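Amidase (Bacillus anthracis, PDB 5EWQ) probably hydrolyses the amide bonds of carboxylic acid amides, releasing the free acid and ammonia, as an enzyme of the amidase signature family. Local coordinates at residues L241-R247 against F489-F495; N354-D358 against T427-A432; K384-E388 against I408-E412. All blocks are in the same frame, centred on the assembly; numbering follows the deposited sequence.

Interaction 1. Residues L241-R247 against F489-F495; sequences LRPSLGR and FGEKELF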
# COMPACT_ATOMS: atom_id res chain seq x y z
N LEU A 241 -5.33 -2.53 2.70
CA LEU A 241 -6.42 -1.81 3.35
C LEU A 241 -6.32 -0.30 3.17
O LEU A 241 -5.27 0.29 3.42
CB LEU A 241 -6.46 -2.14 4.84
CG LEU A 241 -7.44 -1.28 5.66
CD1 LEU A 241 -8.85 -1.85 5.62
CD2 LEU A 241 -6.96 -1.11 7.10
N ARG A 242 -7.41 0.31 2.73
CA ARG A 242 -7.53 1.76 2.76
C ARG A 242 -8.37 2.15 3.97
O ARG A 242 -9.55 1.82 4.05
CB ARG A 242 -8.18 2.30 1.48
CG ARG A 242 -8.53 3.79 1.57
CD ARG A 242 -9.41 4.23 0.41
NE ARG A 242 -9.88 5.60 0.59
CZ ARG A 242 -9.27 6.67 0.07
NH1 ARG A 242 -8.17 6.52 -0.65
NH2 ARG A 242 -9.76 7.88 0.28
N PRO A 243 -7.76 2.86 4.93
CA PRO A 243 -8.48 3.25 6.15
C PRO A 243 -9.46 4.38 5.89
O PRO A 243 -9.46 4.98 4.81
CB PRO A 243 -7.36 3.71 7.08
CG PRO A 243 -6.30 4.21 6.16
CD PRO A 243 -6.36 3.33 4.94
N SER A 244 -10.31 4.67 6.87
CA SER A 244 -11.25 5.79 6.77
C SER A 244 -10.49 7.11 6.77
O SER A 244 -9.48 7.25 7.47
CB SER A 244 -12.26 5.75 7.91
OG SER A 244 -12.94 4.51 7.96
N LEU A 245 -10.96 8.06 5.98
CA LEU A 245 -10.33 9.38 5.91
C LEU A 245 -10.40 10.08 7.26
O LEU A 245 -11.40 10.71 7.60
CB LEU A 245 -10.98 10.24 4.83
CG LEU A 245 -10.68 9.83 3.39
CD1 LEU A 245 -11.36 10.77 2.41
CD2 LEU A 245 -9.18 9.80 3.15
N GLY A 246 -9.32 9.95 8.04
CA GLY A 246 -9.26 10.52 9.37
C GLY A 246 -8.69 9.52 10.36
O GLY A 246 -8.30 9.88 11.47
N ARG A 247 -8.65 8.26 9.96
CA ARG A 247 -8.16 7.18 10.81
C ARG A 247 -6.64 7.23 10.94
O ARG A 247 -6.08 7.05 12.02
CB ARG A 247 -8.60 5.82 10.27
CG ARG A 247 -8.75 4.74 11.32
CD ARG A 247 -10.04 4.92 12.11
NE ARG A 247 -10.37 3.75 12.91
CZ ARG A 247 -11.51 3.59 13.58
NH1 ARG A 247 -12.43 4.54 13.54
NH2 ARG A 247 -11.72 2.49 14.28
N PHE A 489 -15.69 4.30 9.36
CA PHE A 489 -14.99 4.00 10.61
C PHE A 489 -15.20 2.55 11.04
O PHE A 489 -15.14 2.23 12.23
CB PHE A 489 -15.45 4.95 11.73
CG PHE A 489 -15.29 6.40 11.39
CD1 PHE A 489 -14.10 7.06 11.64
CD2 PHE A 489 -16.34 7.11 10.83
CE1 PHE A 489 -13.95 8.40 11.33
CE2 PHE A 489 -16.20 8.45 10.52
CZ PHE A 489 -15.00 9.10 10.77
N GLY A 490 -15.44 1.67 10.07
CA GLY A 490 -15.72 0.28 10.36
C GLY A 490 -14.60 -0.66 9.95
O GLY A 490 -14.85 -1.71 9.35
N GLU A 491 -13.37 -0.29 10.27
CA GLU A 491 -12.21 -1.14 9.97
C GLU A 491 -12.26 -2.43 10.78
O GLU A 491 -11.76 -3.46 10.34
CB GLU A 491 -10.91 -0.39 10.25
CG GLU A 491 -10.52 0.63 9.19
CD GLU A 491 -11.28 1.94 9.31
OE1 GLU A 491 -12.22 2.02 10.12
OE2 GLU A 491 -10.91 2.90 8.60
N LYS A 492 -12.86 -2.35 11.96
CA LYS A 492 -12.98 -3.51 12.84
C LYS A 492 -13.84 -4.60 12.21
O LYS A 492 -13.53 -5.79 12.30
CB LYS A 492 -13.56 -3.10 14.20
N GLU A 493 -14.93 -4.19 11.57
CA GLU A 493 -15.84 -5.13 10.93
C GLU A 493 -15.28 -5.62 9.60
O GLU A 493 -15.52 -6.76 9.20
CB GLU A 493 -17.22 -4.49 10.73
CG GLU A 493 -18.29 -5.47 10.28
CD GLU A 493 -19.65 -4.83 10.14
OE1 GLU A 493 -20.65 -5.56 10.00
OE2 GLU A 493 -19.73 -3.58 10.17
N LEU A 494 -14.54 -4.75 8.92
CA LEU A 494 -13.94 -5.10 7.63
C LEU A 494 -12.91 -6.22 7.78
O LEU A 494 -12.92 -7.19 7.03
CB LEU A 494 -13.28 -3.88 6.99
CG LEU A 494 -14.04 -3.27 5.80
CD1 LEU A 494 -13.14 -2.32 5.03
CD2 LEU A 494 -14.58 -4.37 4.89
N PHE A 495 -12.01 -6.07 8.76
CA PHE A 495 -11.00 -7.08 9.02
C PHE A 495 -11.63 -8.41 9.40
O PHE A 495 -11.18 -9.47 8.97
CB PHE A 495 -10.04 -6.63 10.12
CG PHE A 495 -8.91 -5.77 9.63
CD1 PHE A 495 -7.94 -6.30 8.79
CD2 PHE A 495 -8.81 -4.44 10.00
CE1 PHE A 495 -6.90 -5.51 8.34
CE2 PHE A 495 -7.77 -3.65 9.55
CZ PHE A 495 -6.81 -4.19 8.72
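Glu491, the first residue of helix 491-503 after the N-cap Gly490, supplies the polar centre of this contact. Its chi1 m, chi2 p rotamer folds the side chain so that the carboxylate reaches the loop leaving strand 239-242. There OE2 accepts two bonds from one residue: Ser244 N lies 2.5 Å from Glu491 OE2, and Ser244 OG 2.7 Å from the same oxygen. With chi1 m, the serine hydroxyl also takes a weak hydrogen bond from the backbone, Phe489 N to Ser244 OG at 3.1 Å. Beyond Ser244 the loop turns sharply, Arg247 N bonding to Ser244 O at 2.8 Å with Gly246 at positive phi, and this brings Arg247 back over the contact. Its chi1 t, chi2 p bend lays one guanidinium face over Glu491 OE1. The NE-OE1 distance of 3.8 Å makes this a long salt bridge of charges alone, since no N-H points at the oxygen; a hydrogen bond of the guanidinium runs from NH2 to Tyr301 OH. Arg247 NH1 also sits 3.5 Å from Phe489 CB, at the edge of that ring.

The other end of the contact is apolar. Leu241, chi1 t and chi2 p, packs against two helix residues; its CD2 lies 3.5 Å from Phe495 CZ, and its CD1 4.4 Å from Leu494 CD1. Phe277 of helix 270-280 and Leu467 of strand 466-473 also touch Leu241. Such helix-on-sheet packing belongs to the layered alpha/beta core of the amidase signature fold, in which helices cover a large mixed sheet.

Interaction 2. Residues N354-D358 against T427-A432; sequences NGGVD and TSQENA
This is loop-on-helix packing at the edge of the amidase fold: residues 354-358, in the connection from strand 345-347 to helix 360-377, run without regular structure beside regular helical turns of helix 418-437. The closest backbone pair is Val357-Ser428, with CA atoms 4.3 Å apart. Asn354 (phi/psi -91/74) leads in and rests on Leu458 of helix 457-462. Gly355 is extended (-118/129), and its carbonyl O accepts a hydrogen bond from Asn431 ND2 at 3.1 Å; the m rotamer of Asn431 projects the amide to the loop. Gly356 then turns the chain with positive phi (74/3). Its CA passes 3.6 Å from Asn431 ND2, and a CB here would clash with that amide nitrogen, so both the space and the backbone angles suit glycine. Val357 (-98/97, chi1 t) brings CG2 to 3.8 Å from Asn431 CB and 4.3 Å from Ala432 CB, while Leu457 and Leu458 of helix 457-462 also touch it. Asp358 (-86/151, chi1 t) directs its carboxylate away from the helix, OD2 bonding to Thr362 N in the first turn of helix 360-377. Residues 428, 431 and 432 thus present one helical face to the loop. Ser428, in the m rotamer, has its OG hydrogen-bonded to Val424 O one turn earlier, and that same OG accepts Asp358 N at 3.1 Å.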
# COMPACT_ATOMS: atom_id res chain seq x y z
N ASN A 354 -21.84 6.11 -10.75
CA ASN A 354 -20.82 7.13 -10.62
C ASN A 354 -21.25 8.45 -11.26
O ASN A 354 -20.78 8.82 -12.33
CB ASN A 354 -19.50 6.66 -11.25
CG ASN A 354 -19.00 5.37 -10.64
OD1 ASN A 354 -19.23 5.09 -9.47
ND2 ASN A 354 -18.30 4.57 -11.45
N GLY A 355 -22.16 9.15 -10.59
CA GLY A 355 -22.67 10.41 -11.10
C GLY A 355 -22.36 11.58 -10.19
O GLY A 355 -22.62 11.52 -8.98
N GLY A 356 -21.80 12.64 -10.76
CA GLY A 356 -21.49 13.84 -10.00
C GLY A 356 -20.30 13.69 -9.08
O GLY A 356 -19.96 14.61 -8.34
N VAL A 357 -19.66 12.52 -9.13
CA VAL A 357 -18.49 12.26 -8.30
C VAL A 357 -17.21 12.47 -9.10
O VAL A 357 -16.78 11.58 -9.84
CB VAL A 357 -18.52 10.82 -7.73
CG1 VAL A 357 -17.34 10.60 -6.79
CG2 VAL A 357 -19.83 10.57 -7.00
N ASP A 358 -16.62 13.64 -8.95
CA ASP A 358 -15.42 14.01 -9.70
C ASP A 358 -14.15 13.50 -9.02
O ASP A 358 -14.11 13.36 -7.80
CB ASP A 358 -15.36 15.52 -9.89
CG ASP A 358 -14.12 15.97 -10.65
OD1 ASP A 358 -14.18 16.06 -11.89
OD2 ASP A 358 -13.09 16.23 -10.00
N THR A 427 -19.98 18.46 -3.45
CA THR A 427 -21.01 17.70 -4.16
C THR A 427 -20.60 16.25 -4.36
O THR A 427 -21.45 15.36 -4.36
CB THR A 427 -21.31 18.33 -5.54
OG1 THR A 427 -20.12 18.35 -6.33
CG2 THR A 427 -21.84 19.75 -5.38
N SER A 428 -19.31 16.01 -4.53
CA SER A 428 -18.80 14.66 -4.76
C SER A 428 -18.93 13.78 -3.52
O SER A 428 -19.34 12.62 -3.61
CB SER A 428 -17.34 14.70 -5.21
OG SER A 428 -17.21 15.41 -6.43
N GLN A 429 -18.59 14.34 -2.36
CA GLN A 429 -18.66 13.60 -1.11
C GLN A 429 -20.09 13.23 -0.75
O GLN A 429 -20.36 12.12 -0.30
CB GLN A 429 -18.03 14.41 0.03
CG GLN A 429 -16.52 14.56 -0.06
CD GLN A 429 -15.92 15.19 1.18
OE1 GLN A 429 -16.57 15.27 2.22
NE2 GLN A 429 -14.67 15.63 1.07
N GLU A 430 -21.01 14.18 -0.94
CA GLU A 430 -22.42 13.96 -0.60
C GLU A 430 -23.07 12.93 -1.53
O GLU A 430 -23.99 12.22 -1.12
CB GLU A 430 -23.19 15.28 -0.65
CG GLU A 430 -22.82 16.24 0.47
CD GLU A 430 -23.57 17.56 0.37
OE1 GLU A 430 -23.95 17.95 -0.75
OE2 GLU A 430 -23.78 18.20 1.42
N ASN A 431 -22.59 12.87 -2.77
CA ASN A 431 -23.11 11.90 -3.73
C ASN A 431 -22.64 10.48 -3.43
O ASN A 431 -23.43 9.54 -3.37
CB ASN A 431 -22.70 12.28 -5.15
CG ASN A 431 -23.46 13.50 -5.66
OD1 ASN A 431 -24.06 14.24 -4.89
ND2 ASN A 431 -23.42 13.70 -6.98
N ALA A 432 -21.33 10.33 -3.22
CA ALA A 432 -20.73 9.03 -2.97
C ALA A 432 -21.19 8.45 -1.64
O ALA A 432 -21.47 7.25 -1.54
CB ALA A 432 -19.21 9.13 -3.00

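Interaction 3. Residues K384-E388 against I408-E412; sequences KSLKE and IEASE
Leu386 and Glu412 make up most of this meeting of two helix ends, with CA atoms 6.8 Å apart. Leu386 is the first residue of helix 386-394, following the N-cap Ser385, extended (phi/psi -162/158), whose OG accepts a weak capping bond from Glu388 N at 3.4 Å. Residues 386-388 and 408-412 are helical. With chi1 t and chi2 p, Leu386 points at the last turn of helix 406-412: CD2 lies 3.5 Å from Ile408 O and CD1 4.0 Å from Ile408 CB. Both Leu386 and Ile408 also touch Phe367 of helix 360-377, so three helices share a small apolar core in an all-helical part of the amidase, the contact's centre about 26 Å from that of the chain. The Glu412 carboxylate (chi1 t, chi2 p) lies against aliphatic carbons of Leu386 and Lys387: OE1 is 3.7 Å from Leu386 CB and OE2 3.3 Å from Lys387 CG, with no hydrogen bond between the segments; the Lys387 chain leads away, leaving NZ 4.9 Å from Glu412 OE2.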
# COMPACT_ATOMS: atom_id res chain seq x y z
N LYS A 384 11.41 23.89 -4.34
CA LYS A 384 10.41 24.54 -3.51
C LYS A 384 9.10 24.84 -4.25
O LYS A 384 8.23 25.52 -3.72
CB LYS A 384 10.97 25.83 -2.92
CG LYS A 384 12.04 25.61 -1.87
CD LYS A 384 12.24 26.85 -1.02
CE LYS A 384 13.20 26.58 0.12
NZ LYS A 384 12.72 25.48 1.00
N SER A 385 8.97 24.33 -5.47
CA SER A 385 7.74 24.52 -6.24
C SER A 385 7.61 23.51 -7.38
O SER A 385 8.60 22.94 -7.84
CB SER A 385 7.67 25.94 -6.80
OG SER A 385 8.68 26.16 -7.78
N LEU A 386 6.38 23.31 -7.83
CA LEU A 386 6.11 22.41 -8.95
C LEU A 386 6.69 22.96 -10.25
O LEU A 386 7.02 22.20 -11.16
CB LEU A 386 4.60 22.18 -9.09
CG LEU A 386 4.13 21.17 -10.14
CD1 LEU A 386 4.81 19.83 -9.93
CD2 LEU A 386 2.62 21.02 -10.10
N LYS A 387 6.82 24.28 -10.31
CA LYS A 387 7.39 24.94 -11.48
C LYS A 387 8.85 24.56 -11.68
O LYS A 387 9.30 24.38 -12.81
CB LYS A 387 7.26 26.46 -11.36
CG LYS A 387 6.41 27.11 -12.43
CD LYS A 387 6.52 28.63 -12.38
CE LYS A 387 6.17 29.17 -11.01
NZ LYS A 387 6.33 30.65 -10.94
N GLU A 388 9.59 24.46 -10.58
CA GLU A 388 11.01 24.13 -10.64
C GLU A 388 11.23 22.67 -11.05
O GLU A 388 12.22 22.34 -11.70
CB GLU A 388 11.68 24.41 -9.30
CG GLU A 388 11.66 25.89 -8.91
CD GLU A 388 12.19 26.14 -7.51
OE1 GLU A 388 12.03 27.27 -7.01
OE2 GLU A 388 12.76 25.20 -6.92
N ILE A 408 1.45 16.93 -14.35
CA ILE A 408 1.94 17.95 -13.42
C ILE A 408 2.08 19.29 -14.12
O ILE A 408 2.11 20.34 -13.48
CB ILE A 408 3.30 17.54 -12.80
CG1 ILE A 408 4.41 17.56 -13.85
CG2 ILE A 408 3.20 16.18 -12.14
CD1 ILE A 408 5.77 17.22 -13.29
N GLU A 409 2.15 19.26 -15.45
CA GLU A 409 2.16 20.49 -16.24
C GLU A 409 0.76 21.10 -16.27
O GLU A 409 0.60 22.31 -16.22
CB GLU A 409 2.66 20.23 -17.66
CG GLU A 409 4.17 20.13 -17.79
CD GLU A 409 4.62 19.80 -19.20
OE1 GLU A 409 3.83 19.17 -19.94
OE2 GLU A 409 5.75 20.18 -19.57
N ALA A 410 -0.24 20.23 -16.35
CA ALA A 410 -1.63 20.67 -16.37
C ALA A 410 -2.05 21.24 -15.02
O ALA A 410 -2.84 22.18 -14.95
CB ALA A 410 -2.54 19.52 -16.77
N SER A 411 -1.51 20.66 -13.95
CA SER A 411 -1.83 21.11 -12.60
C SER A 411 -1.21 22.47 -12.31
O SER A 411 -1.77 23.27 -11.57
CB SER A 411 -1.35 20.08 -11.57
OG SER A 411 -1.68 20.48 -10.26
N GLU A 412 -0.05 22.73 -12.91
CA GLU A 412 0.66 23.99 -12.73
C GLU A 412 -0.09 25.15 -13.39
O GLU A 412 -0.22 26.22 -12.80
CB GLU A 412 2.08 23.89 -13.28
CG GLU A 412 2.82 25.21 -13.35
CD GLU A 412 3.08 25.82 -11.98
OE1 GLU A 412 3.19 25.05 -11.00
OE2 GLU A 412 3.17 27.06 -11.89

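How the interactions relate
Followed from the N terminus, the chain passes 241-247, 354-358 and 384-388, then returns in reverse order through 408-412, 427-432 and 489-495. The three loops are therefore concentric, and none cross. Interaction 3 closes the innermost, short and helical, where helix 386-394 meets helix 406-412. Interaction 2 encloses it, bringing helix 418-437 back to the loop before helix 360-377. Interaction 1 is the outermost, joining a central strand to the late helix 491-503. The contacts are separate: nearest atoms are about 6 Å apart between interactions 1 and 2, about 12 Å between 2 and 3, and about 18 Å between 1 and 3.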